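Local coordinates for protein fructosyl amine: oxygen oxidoreductase (Aspergillus fumigatus, PDB 3DJE) that probably oxidises fructosyl amines (Amadori compounds) with molecular oxygen and a bound FAD, acting as a deglycating enzyme, at residues A[275-280]-A[315-320]; A[252-257]-A[263-268]; A[48-53]-A[236-241]. All coordinates share one frame; numbering follows the deposited sequence.

Contact 1: residues A[275-280]-A[315-320]; sequences IKICDE and ALLKET. With FSA (1-S-(carboxymethyl)-1-thio-beta-D-fructopyranose), chain D.
Ile-277 on strand 275-279 packs against Leu-316 and Leu-317 of helix 315-320. The tight part is small. Ile-277 CG2 meets Leu-316 CD2 at 3.6 Å, and the same methyl of Leu-316 lies 3.7 Å from Cys-278 O. With chi1 at -54°, CG2 of Ile-277 is anti to the backbone N while CG1 lies beside it, and the two branches reach different leucines. The CG1 branch ends in CD1, which lies more loosely at 4.2 Å from Leu-317 CD2; these two side chains cross at about a right angle. Ala-315 and Lys-318, on the side of the helix away from the strand, are exposed to solvent. Near the end of the segment, Thr-320 OG1 donates to Leu-316 O at 2.8 Å, from above the carbonyl plane. After the strand residues, Glu-280 leads away from the helix to the bound FSA. Its OE1 accepts from FSA O3 at 2.5 Å and OE2 from FSA O4 at 2.7 Å, so one carboxylate holds two neighbouring hydroxyls. The strand runs between strands 232-242 and 263-265, and the helix lies across it at 114°, with Leu-317 also touching Ile-241 and Thr-320 touching Phe-265.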
loop_
_atom_site.group_PDB
_atom_site.type_symbol
_atom_site.label_atom_id
_atom_site.label_comp_id
_atom_site.label_asym_id
_atom_site.label_seq_id
_atom_site.Cartn_x
_atom_site.Cartn_y
_atom_site.Cartn_z
ATOM N N ILE A 275 3.651 17.951 5.639
ATOM C CA ILE A 275 3.529 16.775 6.515
ATOM C C ILE A 275 2.323 15.971 6.061
ATOM O O ILE A 275 1.209 16.499 5.993
ATOM C CB ILE A 275 3.349 17.164 8.012
ATOM C CG1 ILE A 275 4.612 17.869 8.535
ATOM C CG2 ILE A 275 3.035 15.918 8.882
ATOM C CD1 ILE A 275 4.441 18.548 9.933
ATOM N N LYS A 276 2.550 14.699 5.747
ATOM C CA LYS A 276 1.467 13.784 5.445
ATOM C C LYS A 276 0.950 13.126 6.726
ATOM O O LYS A 276 1.728 12.585 7.524
ATOM C CB LYS A 276 1.930 12.713 4.456
ATOM C CG LYS A 276 0.786 11.807 3.999
ATOM C CD LYS A 276 1.303 10.587 3.297
ATOM C CE LYS A 276 0.770 9.343 3.953
ATOM N NZ LYS A 276 1.655 8.218 3.594
ATOM N N ILE A 277 -0.372 13.155 6.890
ATOM C CA ILE A 277 -1.052 12.607 8.073
ATOM C C ILE A 277 -2.179 11.675 7.636
ATOM O O ILE A 277 -2.962 12.013 6.743
ATOM C CB ILE A 277 -1.683 13.740 8.942
ATOM C CG1 ILE A 277 -0.634 14.789 9.314
ATOM C CG2 ILE A 277 -2.329 13.170 10.205
ATOM C CD1 ILE A 277 -1.060 16.184 8.976
ATOM N N CYS A 278 -2.254 10.509 8.274
ATOM C CA CYS A 278 -3.363 9.578 8.074
ATOM C C CYS A 278 -4.086 9.340 9.391
ATOM O O CYS A 278 -3.443 9.082 10.408
ATOM C CB CYS A 278 -2.867 8.231 7.568
ATOM S SG CYS A 278 -2.176 8.285 5.899
ATOM N N ASP A 279 -5.415 9.432 9.352
ATOM C CA ASP A 279 -6.267 8.970 10.451
ATOM C C ASP A 279 -6.453 7.462 10.336
ATOM O O ASP A 279 -6.896 6.976 9.303
ATOM C CB ASP A 279 -7.625 9.687 10.441
ATOM C CG ASP A 279 -8.396 9.530 9.115
ATOM O OD1 ASP A 279 -7.829 9.813 8.026
ATOM O OD2 ASP A 279 -9.590 9.139 9.165
ATOM N N GLU A 280 -6.124 6.717 11.387
ATOM C CA GLU A 280 -6.276 5.266 11.332
ATOM C C GLU A 280 -7.719 4.814 11.600
ATOM O O GLU A 280 -8.425 5.369 12.441
ATOM C CB GLU A 280 -5.266 4.566 12.267
ATOM C CG GLU A 280 -5.260 3.022 12.228
ATOM C CD GLU A 280 -4.873 2.390 10.872
ATOM O OE1 GLU A 280 -4.364 3.104 9.975
ATOM O OE2 GLU A 280 -5.091 1.168 10.707
ATOM N N ALA A 315 -8.326 15.537 15.402
ATOM C CA ALA A 315 -8.291 14.928 16.741
ATOM C C ALA A 315 -6.916 14.329 17.054
ATOM O O ALA A 315 -6.383 14.494 18.158
ATOM C CB ALA A 315 -9.385 13.884 16.887
ATOM N N LEU A 316 -6.353 13.619 16.079
ATOM C CA LEU A 316 -5.006 13.075 16.183
ATOM C C LEU A 316 -3.990 14.195 16.397
ATOM O O LEU A 316 -3.100 14.087 17.253
ATOM C CB LEU A 316 -4.665 12.297 14.906
ATOM C CG LEU A 316 -3.192 11.945 14.636
ATOM C CD1 LEU A 316 -2.597 11.011 15.690
ATOM C CD2 LEU A 316 -3.081 11.352 13.244
ATOM N N LEU A 317 -4.103 15.257 15.601
ATOM C CA LEU A 317 -3.163 16.376 15.710
ATOM C C LEU A 317 -3.264 17.038 17.085
ATOM O O LEU A 317 -2.266 17.445 17.655
ATOM C CB LEU A 317 -3.389 17.411 14.608
ATOM C CG LEU A 317 -3.005 16.941 13.201
ATOM C CD1 LEU A 317 -3.509 17.923 12.153
ATOM C CD2 LEU A 317 -1.482 16.743 13.103
ATOM N N LYS A 318 -4.480 17.132 17.616
ATOM C CA LYS A 318 -4.643 17.726 18.948
ATOM C C LYS A 318 -3.840 16.980 20.015
ATOM O O LYS A 318 -3.307 17.601 20.936
ATOM C CB LYS A 318 -6.124 17.804 19.342
ATOM C CG LYS A 318 -6.383 18.591 20.625
ATOM C CD LYS A 318 -6.769 20.032 20.331
ATOM C CE LYS A 318 -8.237 20.163 19.918
ATOM N NZ LYS A 318 -8.533 19.523 18.598
ATOM N N GLU A 319 -3.740 15.656 19.871
ATOM C CA GLU A 319 -3.054 14.798 20.835
ATOM C C GLU A 319 -1.535 14.799 20.682
ATOM O O GLU A 319 -0.827 14.303 21.566
ATOM C CB GLU A 319 -3.551 13.354 20.706
ATOM C CG GLU A 319 -5.032 13.173 21.035
ATOM C CD GLU A 319 -5.495 11.724 21.027
ATOM O OE1 GLU A 319 -4.681 10.796 20.802
ATOM O OE2 GLU A 319 -6.704 11.509 21.245
ATOM N N THR A 320 -1.043 15.360 19.574
ATOM C CA THR A 320 0.359 15.201 19.178
ATOM C C THR A 320 1.029 16.528 18.816
ATOM O O THR A 320 2.033 16.916 19.419
ATOM C CB THR A 320 0.482 14.239 17.970
ATOM O OG1 THR A 320 -0.349 14.705 16.902
ATOM C CG2 THR A 320 0.042 12.840 18.359
HETATM O OAB FSA D . 2.640 -1.442 6.571
HETATM C CAL FSA D . 2.855 -0.492 7.355
HETATM O OAA FSA D . 3.838 -0.485 8.141
HETATM C CAH FSA D . 1.916 0.696 7.413
HETATM S SAK FSA D . 0.492 0.481 6.395
HETATM C C1 FSA D . -0.281 2.006 6.859
HETATM C C2 FSA D . -1.792 1.962 6.589
HETATM O O2 FSA D . -2.311 3.301 6.522
HETATM C C3 FSA D . -2.530 1.192 7.690
HETATM O O3 FSA D . -2.425 1.894 8.938
HETATM C C4 FSA D . -3.992 0.921 7.322
HETATM O O4 FSA D . -4.576 0.038 8.294
HETATM C C5 FSA D . -4.121 0.273 5.940
HETATM O O5 FSA D . -3.636 -1.072 5.955
HETATM C C6 FSA D . -3.362 1.106 4.918
HETATM O O6 FSA D . -1.996 1.260 5.342
#

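Contact 2: residues A[252-257]-A[263-268]. With FSA (1-S-(carboxymethyl)-1-thio-beta-D-fructopyranose), chain D.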
loop_
_atom_site.group_PDB
_atom_site.type_symbol
_atom_site.label_atom_id
_atom_site.label_comp_id
_atom_site.label_asym_id
_atom_site.label_seq_id
_atom_site.Cartn_x
_atom_site.Cartn_y
_atom_site.Cartn_z
ATOM N N LYS A 252 12.348 18.656 10.766
ATOM C CA LYS A 252 13.189 17.764 9.947
ATOM C C LYS A 252 13.728 16.561 10.729
ATOM O O LYS A 252 14.132 16.690 11.886
ATOM C CB LYS A 252 14.349 18.536 9.298
ATOM C CG LYS A 252 15.139 17.740 8.242
ATOM C CD LYS A 252 16.255 18.572 7.600
ATOM C CE LYS A 252 17.099 17.742 6.631
ATOM N NZ LYS A 252 16.374 17.431 5.372
ATOM N N ASN A 253 13.715 15.395 10.085
ATOM C CA ASN A 253 14.343 14.168 10.605
ATOM C C ASN A 253 13.631 13.490 11.782
ATOM O O ASN A 253 14.159 12.526 12.343
ATOM C CB ASN A 253 15.831 14.395 10.951
ATOM C CG ASN A 253 16.638 14.933 9.774
ATOM O OD1 ASN A 253 16.631 14.361 8.684
ATOM N ND2 ASN A 253 17.357 16.030 10.003
ATOM N N ILE A 254 12.442 13.971 12.148
ATOM C CA ILE A 254 11.689 13.348 13.237
ATOM C C ILE A 254 11.322 11.912 12.847
ATOM O O ILE A 254 11.170 11.607 11.657
ATOM C CB ILE A 254 10.410 14.143 13.646
ATOM C CG1 ILE A 254 9.437 14.289 12.471
ATOM C CG2 ILE A 254 10.781 15.505 14.279
ATOM C CD1 ILE A 254 8.041 14.786 12.866
ATOM N N PRO A 255 11.191 11.023 13.841
ATOM C CA PRO A 255 10.785 9.662 13.504
ATOM C C PRO A 255 9.336 9.614 13.043
ATOM O O PRO A 255 8.583 10.558 13.279
ATOM C CB PRO A 255 10.944 8.905 14.828
ATOM C CG PRO A 255 10.813 9.951 15.884
ATOM C CD PRO A 255 11.426 11.198 15.290
ATOM N N VAL A 256 8.956 8.528 12.379
ATOM C CA VAL A 256 7.544 8.300 12.062
ATOM C C VAL A 256 6.818 8.085 13.383
ATOM O O VAL A 256 7.262 7.295 14.214
ATOM C CB VAL A 256 7.372 7.061 11.180
ATOM C CG1 VAL A 256 5.899 6.816 10.884
ATOM C CG2 VAL A 256 8.177 7.234 9.884
ATOM N N ILE A 257 5.712 8.804 13.568
ATOM C CA ILE A 257 4.892 8.705 14.786
ATOM C C ILE A 257 3.605 7.972 14.415
ATOM O O ILE A 257 2.847 8.456 13.586
ATOM C CB ILE A 257 4.574 10.109 15.352
ATOM C CG1 ILE A 257 5.870 10.867 15.671
ATOM C CG2 ILE A 257 3.626 10.009 16.561
ATOM C CD1 ILE A 257 6.746 10.224 16.736
ATOM N N GLY A 263 -3.736 7.139 14.290
ATOM C CA GLY A 263 -3.170 7.611 13.041
ATOM C C GLY A 263 -1.667 7.788 13.088
ATOM O O GLY A 263 -0.991 7.406 14.056
ATOM N N PHE A 264 -1.144 8.378 12.025
ATOM C CA PHE A 264 0.287 8.539 11.913
ATOM C C PHE A 264 0.670 9.706 11.027
ATOM O O PHE A 264 -0.142 10.217 10.248
ATOM C CB PHE A 264 0.948 7.244 11.418
ATOM C CG PHE A 264 0.441 6.753 10.085
ATOM C CD1 PHE A 264 1.060 7.144 8.887
ATOM C CD2 PHE A 264 -0.633 5.863 10.029
ATOM C CE1 PHE A 264 0.605 6.654 7.646
ATOM C CE2 PHE A 264 -1.104 5.373 8.801
ATOM C CZ PHE A 264 -0.482 5.773 7.600
ATOM N N PHE A 265 1.922 10.122 11.165
ATOM C CA PHE A 265 2.470 11.173 10.331
ATOM C C PHE A 265 3.991 11.064 10.230
ATOM O O PHE A 265 4.623 10.296 10.968
ATOM C CB PHE A 265 2.024 12.559 10.825
ATOM C CG PHE A 265 2.403 12.858 12.250
ATOM C CD1 PHE A 265 3.684 13.302 12.557
ATOM C CD2 PHE A 265 1.469 12.711 13.281
ATOM C CE1 PHE A 265 4.047 13.587 13.874
ATOM C CE2 PHE A 265 1.827 12.984 14.616
ATOM C CZ PHE A 265 3.112 13.428 14.909
ATOM N N PHE A 266 4.556 11.879 9.331
ATOM C CA PHE A 266 5.965 11.814 8.955
ATOM C C PHE A 266 6.596 13.201 9.010
ATOM O O PHE A 266 5.890 14.212 8.988
ATOM C CB PHE A 266 6.075 11.359 7.499
ATOM C CG PHE A 266 5.457 10.014 7.213
ATOM C CD1 PHE A 266 6.254 8.879 7.131
ATOM C CD2 PHE A 266 4.080 9.886 7.001
ATOM C CE1 PHE A 266 5.683 7.615 6.859
ATOM C CE2 PHE A 266 3.508 8.639 6.726
ATOM C CZ PHE A 266 4.321 7.503 6.647
ATOM N N GLU A 267 7.928 13.246 9.026
ATOM C CA GLU A 267 8.626 14.507 8.787
ATOM C C GLU A 267 8.175 15.144 7.463
ATOM O O GLU A 267 7.774 14.433 6.518
ATOM C CB GLU A 267 10.149 14.316 8.812
ATOM C CG GLU A 267 10.697 13.558 7.611
ATOM C CD GLU A 267 12.197 13.495 7.634
ATOM O OE1 GLU A 267 12.833 14.573 7.653
ATOM O OE2 GLU A 267 12.750 12.377 7.637
ATOM N N PRO A 268 8.229 16.482 7.380
ATOM C CA PRO A 268 7.773 17.159 6.155
ATOM C C PRO A 268 8.565 16.777 4.906
ATOM O O PRO A 268 9.776 16.539 4.987
ATOM C CB PRO A 268 7.973 18.651 6.470
ATOM C CG PRO A 268 8.904 18.692 7.625
ATOM C CD PRO A 268 8.630 17.447 8.423
HETATM O OAB FSA D . 2.640 -1.442 6.571
HETATM C CAL FSA D . 2.855 -0.492 7.355
HETATM O OAA FSA D . 3.838 -0.485 8.141
HETATM C CAH FSA D . 1.916 0.696 7.413
HETATM S SAK FSA D . 0.492 0.481 6.395
HETATM C C1 FSA D . -0.281 2.006 6.859
HETATM C C2 FSA D . -1.792 1.962 6.589
HETATM O O2 FSA D . -2.311 3.301 6.522
HETATM C C3 FSA D . -2.530 1.192 7.690
HETATM O O3 FSA D . -2.425 1.894 8.938
HETATM C C4 FSA D . -3.992 0.921 7.322
HETATM O O4 FSA D . -4.576 0.038 8.294
HETATM C C5 FSA D . -4.121 0.273 5.940
HETATM O O5 FSA D . -3.636 -1.072 5.955
HETATM C C6 FSA D . -3.362 1.106 4.918
HETATM O O6 FSA D . -1.996 1.260 5.342
HETATM O O HOH W 1 15.288 14.881 6.385
HETATM O O HOH W 2 15.247 11.957 7.203
HETATM O O HOH W 3 9.452 10.858 9.694
#
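Ile-257 and Phe-265 form an antiparallel, hydrogen-bonded pair: Ile-257 N reaches Phe-265 O at 3.2 Å and Phe-265 N reaches Ile-257 O at 3.1 Å. Their side chains leave the same face of the sheet and lie side by side. Ile-257 CB sits over one face of the Phe-265 ring, 4.0 Å from its centroid and 23° off the normal, a CH-pi contact. Ile-254 CD1 comes to the edge of the same ring. Val-256 runs alongside Phe-266, with Val-256 CG2 3.7 Å from Phe-266 CD1.

Beyond this pair the two backbones are joined by water and by a side chain. Water 3 donates to Ile-254 O at 2.7 Å and accepts from Glu-267 N at 2.9 Å. Glu-267 has CG between its backbone N and carbonyl carbon (chi1 71°), and from there the chain runs extended past Ile-254 to the turn at Asn-253. Asn-253 N donates to Glu-267 OE1 at 2.7 Å, from well above the carboxylate plane (63° out of it). OE2 is bonded to Trp-157. In one of the two conformers of Asn-253, waters 1 and 2 lie between its OD1 and the carboxylate. Lys-252 and Asn-253 are exposed here, and Lys-252 pairs with Glu-270. Phe-266 O is buried here with no polar partner in the model.

The Phe-264 ring extends away from 252-257, although its CA and CB stay close to Ile-257 O. The edge of the ring faces the bound FSA, with Phe-264 CZ 3.3 Å from FSA O2, and the ring stacks with that of Phe-258. The arrangement is a beta hairpin of strands 256-259 and 263-265, and each strand gives a phenylalanine, Phe-258 and Phe-264, to the FSA pocket.

Contact 3: residues A[48-53]-A[236-241]. With FAD (flavin-adenine dinucleotide), chain C; FSA (1-S-(carboxymethyl)-1-thio-beta-D-fructopyranose), chain D.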
loop_
_atom_site.group_PDB
_atom_site.type_symbol
_atom_site.label_atom_id
_atom_site.label_comp_id
_atom_site.label_asym_id
_atom_site.label_seq_id
_atom_site.Cartn_x
_atom_site.Cartn_y
_atom_site.Cartn_z
ATOM N N GLY A 48 0.679 3.519 -4.295
ATOM C CA GLY A 48 2.108 3.801 -4.093
ATOM C C GLY A 48 2.483 5.236 -4.416
ATOM O O GLY A 48 3.610 5.660 -4.156
ATOM N N ASN A 49 1.535 5.983 -4.976
ATOM C CA ASN A 49 1.795 7.362 -5.346
ATOM C C ASN A 49 1.559 8.283 -4.157
ATOM O O ASN A 49 0.484 8.882 -4.003
ATOM C CB ASN A 49 0.978 7.791 -6.562
ATOM C CG ASN A 49 1.396 9.155 -7.074
ATOM O OD1 ASN A 49 2.173 9.866 -6.420
ATOM N ND2 ASN A 49 0.891 9.534 -8.248
ATOM N N ASP A 50 2.583 8.381 -3.312
ATOM C CA ASP A 50 2.476 9.046 -2.017
ATOM C C ASP A 50 3.865 9.588 -1.700
ATOM O O ASP A 50 4.878 8.995 -2.105
ATOM C CB ASP A 50 2.089 7.953 -1.003
ATOM C CG ASP A 50 1.524 8.474 0.310
ATOM O OD1 ASP A 50 1.826 9.612 0.723
ATOM O OD2 ASP A 50 0.792 7.681 0.967
ATOM N N VAL A 51 3.930 10.699 -0.968
ATOM C CA VAL A 51 5.252 11.269 -0.603
ATOM C C VAL A 51 6.009 10.476 0.478
ATOM O O VAL A 51 7.228 10.635 0.654
ATOM C CB VAL A 51 5.168 12.807 -0.264
ATOM C CG1 VAL A 51 4.710 13.595 -1.483
ATOM C CG2 VAL A 51 4.269 13.077 0.957
ATOM N N ASN A 52 5.307 9.590 1.164
ATOM C CA ASN A 52 5.970 8.713 2.115
ATOM C C ASN A 52 5.129 7.525 2.481
ATOM O O ASN A 52 3.893 7.588 2.511
ATOM C CB ASN A 52 6.400 9.459 3.381
ATOM C CG ASN A 52 5.371 10.483 3.827
ATOM O OD1 ASN A 52 4.164 10.224 3.807
ATOM N ND2 ASN A 52 5.848 11.661 4.219
ATOM N N LYS A 53 5.838 6.440 2.746
ATOM C CA LYS A 53 5.254 5.205 3.269
ATOM C C LYS A 53 6.159 4.679 4.373
ATOM O O LYS A 53 7.388 4.866 4.337
ATOM C CB LYS A 53 5.119 4.131 2.176
ATOM C CG LYS A 53 4.167 4.472 1.017
ATOM C CD LYS A 53 2.696 4.452 1.408
ATOM C CE LYS A 53 1.868 4.463 0.137
ATOM N NZ LYS A 53 0.412 4.706 0.354
ATOM N N TRP A 236 -8.353 4.069 2.375
ATOM C CA TRP A 236 -7.911 4.872 3.506
ATOM C C TRP A 236 -7.763 6.324 3.063
ATOM O O TRP A 236 -7.905 6.648 1.871
ATOM C CB TRP A 236 -6.641 4.278 4.163
ATOM C CG TRP A 236 -7.031 3.043 4.928
ATOM C CD1 TRP A 236 -7.402 2.982 6.247
ATOM C CD2 TRP A 236 -7.186 1.713 4.403
ATOM N NE1 TRP A 236 -7.768 1.697 6.579
ATOM C CE2 TRP A 236 -7.639 0.897 5.471
ATOM C CE3 TRP A 236 -6.959 1.124 3.144
ATOM C CZ2 TRP A 236 -7.887 -0.473 5.314
ATOM C CZ3 TRP A 236 -7.201 -0.251 2.990
ATOM C CH2 TRP A 236 -7.660 -1.032 4.083
ATOM N N THR A 237 -7.502 7.185 4.042
ATOM C CA THR A 237 -7.593 8.612 3.897
ATOM C C THR A 237 -6.265 9.255 4.294
ATOM O O THR A 237 -5.599 8.814 5.232
ATOM C CB THR A 237 -8.758 9.163 4.779
ATOM O OG1 THR A 237 -8.808 8.431 6.016
ATOM C CG2 THR A 237 -10.072 8.960 4.061
ATOM N N LEU A 238 -5.868 10.285 3.554
ATOM C CA LEU A 238 -4.633 11.009 3.843
ATOM C C LEU A 238 -4.792 12.496 3.535
ATOM O O LEU A 238 -5.566 12.885 2.639
ATOM C CB LEU A 238 -3.454 10.415 3.043
ATOM C CG LEU A 238 -3.407 10.653 1.523
ATOM C CD1 LEU A 238 -2.688 11.940 1.124
ATOM C CD2 LEU A 238 -2.771 9.442 0.803
ATOM N N VAL A 239 -4.054 13.313 4.282
ATOM C CA VAL A 239 -3.989 14.757 4.042
ATOM C C VAL A 239 -2.537 15.222 4.138
ATOM O O VAL A 239 -1.705 14.524 4.716
ATOM C CB VAL A 239 -4.859 15.582 5.059
ATOM C CG1 VAL A 239 -6.286 15.072 5.091
ATOM C CG2 VAL A 239 -4.229 15.583 6.464
ATOM N N HIS A 240 -2.251 16.389 3.567
ATOM C CA HIS A 240 -0.998 17.112 3.806
ATOM C C HIS A 240 -1.298 18.454 4.488
ATOM O O HIS A 240 -2.306 19.097 4.181
ATOM C CB HIS A 240 -0.307 17.437 2.484
ATOM C CG HIS A 240 0.164 16.240 1.707
ATOM N ND1 HIS A 240 0.979 16.360 0.601
ATOM C CD2 HIS A 240 -0.040 14.911 1.884
ATOM C CE1 HIS A 240 1.234 15.155 0.112
ATOM N NE2 HIS A 240 0.639 14.258 0.879
ATOM N N ILE A 241 -0.396 18.866 5.368
ATOM C CA ILE A 241 -0.341 20.241 5.884
ATOM C C ILE A 241 0.998 20.870 5.477
ATOM O O ILE A 241 2.050 20.296 5.738
ATOM C CB ILE A 241 -0.530 20.262 7.417
ATOM C CG1 ILE A 241 -1.981 19.913 7.742
ATOM C CG2 ILE A 241 -0.145 21.641 8.033
ATOM C CD1 ILE A 241 -2.258 19.692 9.223
HETATM P PA FAD C . -1.432 0.088 -6.859
HETATM O O1A FAD C . -0.081 0.592 -6.590
HETATM O O2A FAD C . -2.602 0.886 -6.380
HETATM O O5B FAD C . -1.473 -0.124 -8.426
HETATM C C5B FAD C . -2.660 -0.498 -9.131
HETATM C C4B FAD C . -2.489 -0.007 -10.574
HETATM O O4B FAD C . -3.596 -0.611 -11.270
HETATM C C3B FAD C . -2.715 1.523 -10.598
HETATM O O3B FAD C . -1.562 2.209 -11.114
HETATM C C2B FAD C . -3.926 1.649 -11.536
HETATM O O2B FAD C . -3.829 2.809 -12.420
HETATM C C1B FAD C . -3.899 0.290 -12.290
HETATM N N9A FAD C . -5.218 0.114 -12.971
HETATM C C8A FAD C . -6.451 0.407 -12.506
HETATM N N7A FAD C . -7.356 0.146 -13.473
HETATM C C5A FAD C . -6.688 -0.310 -14.543
HETATM C C6A FAD C . -7.073 -0.719 -15.825
HETATM N N6A FAD C . -8.378 -0.687 -16.186
HETATM N N1A FAD C . -6.123 -1.132 -16.686
HETATM C C2A FAD C . -4.830 -1.157 -16.341
HETATM N N3A FAD C . -4.427 -0.768 -15.126
HETATM C C4A FAD C . -5.340 -0.343 -14.221
HETATM N N1 FAD C . 2.121 0.073 2.516
HETATM C C2 FAD C . 3.343 0.031 3.184
HETATM O O2 FAD C . 4.153 -0.877 2.991
HETATM N N3 FAD C . 3.646 1.041 4.098
HETATM C C4 FAD C . 2.759 2.078 4.367
HETATM O O4 FAD C . 3.064 2.959 5.181
HETATM C C4X FAD C . 1.524 2.097 3.701
HETATM N N5 FAD C . 0.605 3.111 3.958
HETATM C C5X FAD C . -0.535 3.218 3.166
HETATM C C6 FAD C . -1.332 4.352 3.295
HETATM C C7 FAD C . -2.451 4.515 2.489
HETATM C C7M FAD C . -3.305 5.774 2.693
HETATM C C8 FAD C . -2.767 3.556 1.527
HETATM C C8M FAD C . -3.969 3.780 0.579
HETATM C C9 FAD C . -1.951 2.425 1.389
HETATM C C9A FAD C . -0.822 2.255 2.200
HETATM N N10 FAD C . 0.009 1.123 2.095
HETATM C C10 FAD C . 1.223 1.094 2.782
HETATM C "C1'" FAD C . -0.382 -0.017 1.254
HETATM C "C2'" FAD C . 0.283 0.097 -0.119
HETATM O "O2'" FAD C . 0.221 1.464 -0.582
HETATM C "C3'" FAD C . -0.429 -0.831 -1.099
HETATM O "O3'" FAD C . -0.596 -2.127 -0.486
HETATM C "C4'" FAD C . 0.368 -1.029 -2.393
HETATM O "O4'" FAD C . 0.861 0.208 -2.906
HETATM C "C5'" FAD C . -0.544 -1.679 -3.440
HETATM O "O5'" FAD C . 0.203 -1.925 -4.643
HETATM P P FAD C . -0.531 -2.530 -5.934
HETATM O O1P FAD C . -1.258 -3.774 -5.540
HETATM O O2P FAD C . 0.494 -2.564 -6.996
HETATM O O3P FAD C . -1.627 -1.425 -6.338
HETATM O OAB FSA D . 2.640 -1.442 6.571
HETATM C CAL FSA D . 2.855 -0.492 7.355
HETATM O OAA FSA D . 3.838 -0.485 8.141
HETATM C CAH FSA D . 1.916 0.696 7.413
HETATM S SAK FSA D . 0.492 0.481 6.395
HETATM C C1 FSA D . -0.281 2.006 6.859
HETATM C C2 FSA D . -1.792 1.962 6.589
HETATM O O2 FSA D . -2.311 3.301 6.522
HETATM C C3 FSA D . -2.530 1.192 7.690
HETATM O O3 FSA D . -2.425 1.894 8.938
HETATM C C4 FSA D . -3.992 0.921 7.322
HETATM O O4 FSA D . -4.576 0.038 8.294
HETATM C C5 FSA D . -4.121 0.273 5.940
HETATM O O5 FSA D . -3.636 -1.072 5.955
HETATM C C6 FSA D . -3.362 1.106 4.918
HETATM O O6 FSA D . -1.996 1.260 5.342
HETATM O O HOH W 4 1.119 11.807 -0.426
#
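The imidazole of His-240 has water 4 at its edge, in the ring plane, while Val-51 CG2 approaches obliquely, 3.8 Å from His-240 CE1. At the start of the segment, in the same strand, one face of the Trp-236 indole carries the bound FSA, with FSA C5 over its centre and 3.6 Å from Trp-236 CE2. This is the flavin site of an FAD-dependent oxidoreductase of the MSOX/MTOX family: Lys-53 of loop 48-53 lies over one face of the isoalloxazine, and FSA lies on the opposite face. Lys-53 is bent at chi2 (-71°), which lays its chain along the flavin. Its NZ stands over the dimethylbenzene ring, 3.3 Å from FAD C9A, and also bonds Ala-47 O.

Asp-50 holds that amine through its anti lone pair, at 3.1 Å from OD2 to Lys-53 NZ. The same OD2 also pairs with Lys-276, so two lysines share one oxygen. Leu-238 CD2 lies 4.0 Å from Asp-50 OD2 and touches the flavin methyl C7M. His-240 ND1 is bonded to Glu-274. On the other side of the ring, water 4 joins the two segments: it donates to Asp-50 OD1 at 2.6 Å and lies 2.8 Å from His-240 NE2.

From the N terminus, loop 48-53 comes first, and contact 3 closes only at strand 232-242, after 182 residues. Contact 2 follows as a hairpin, closed over five residues. Contact 1 comes last, where the chain runs from strand 274-289 to helix 307-320 across 34 residues. The three lie in series; none nests in or crosses another. They meet in one sheet. Strand 274-289 lies between strands 263-265 and 232-242, and Phe-264 N probably bonds Cys-278 O. Asp-279 of contact 1 bonds Thr-237 of contact 3, and Phe-266 of contact 2 touches Asn-52. Together they tie the flavin loop and helix 307-320 to the sheet; one segment of each contact reaches FSA.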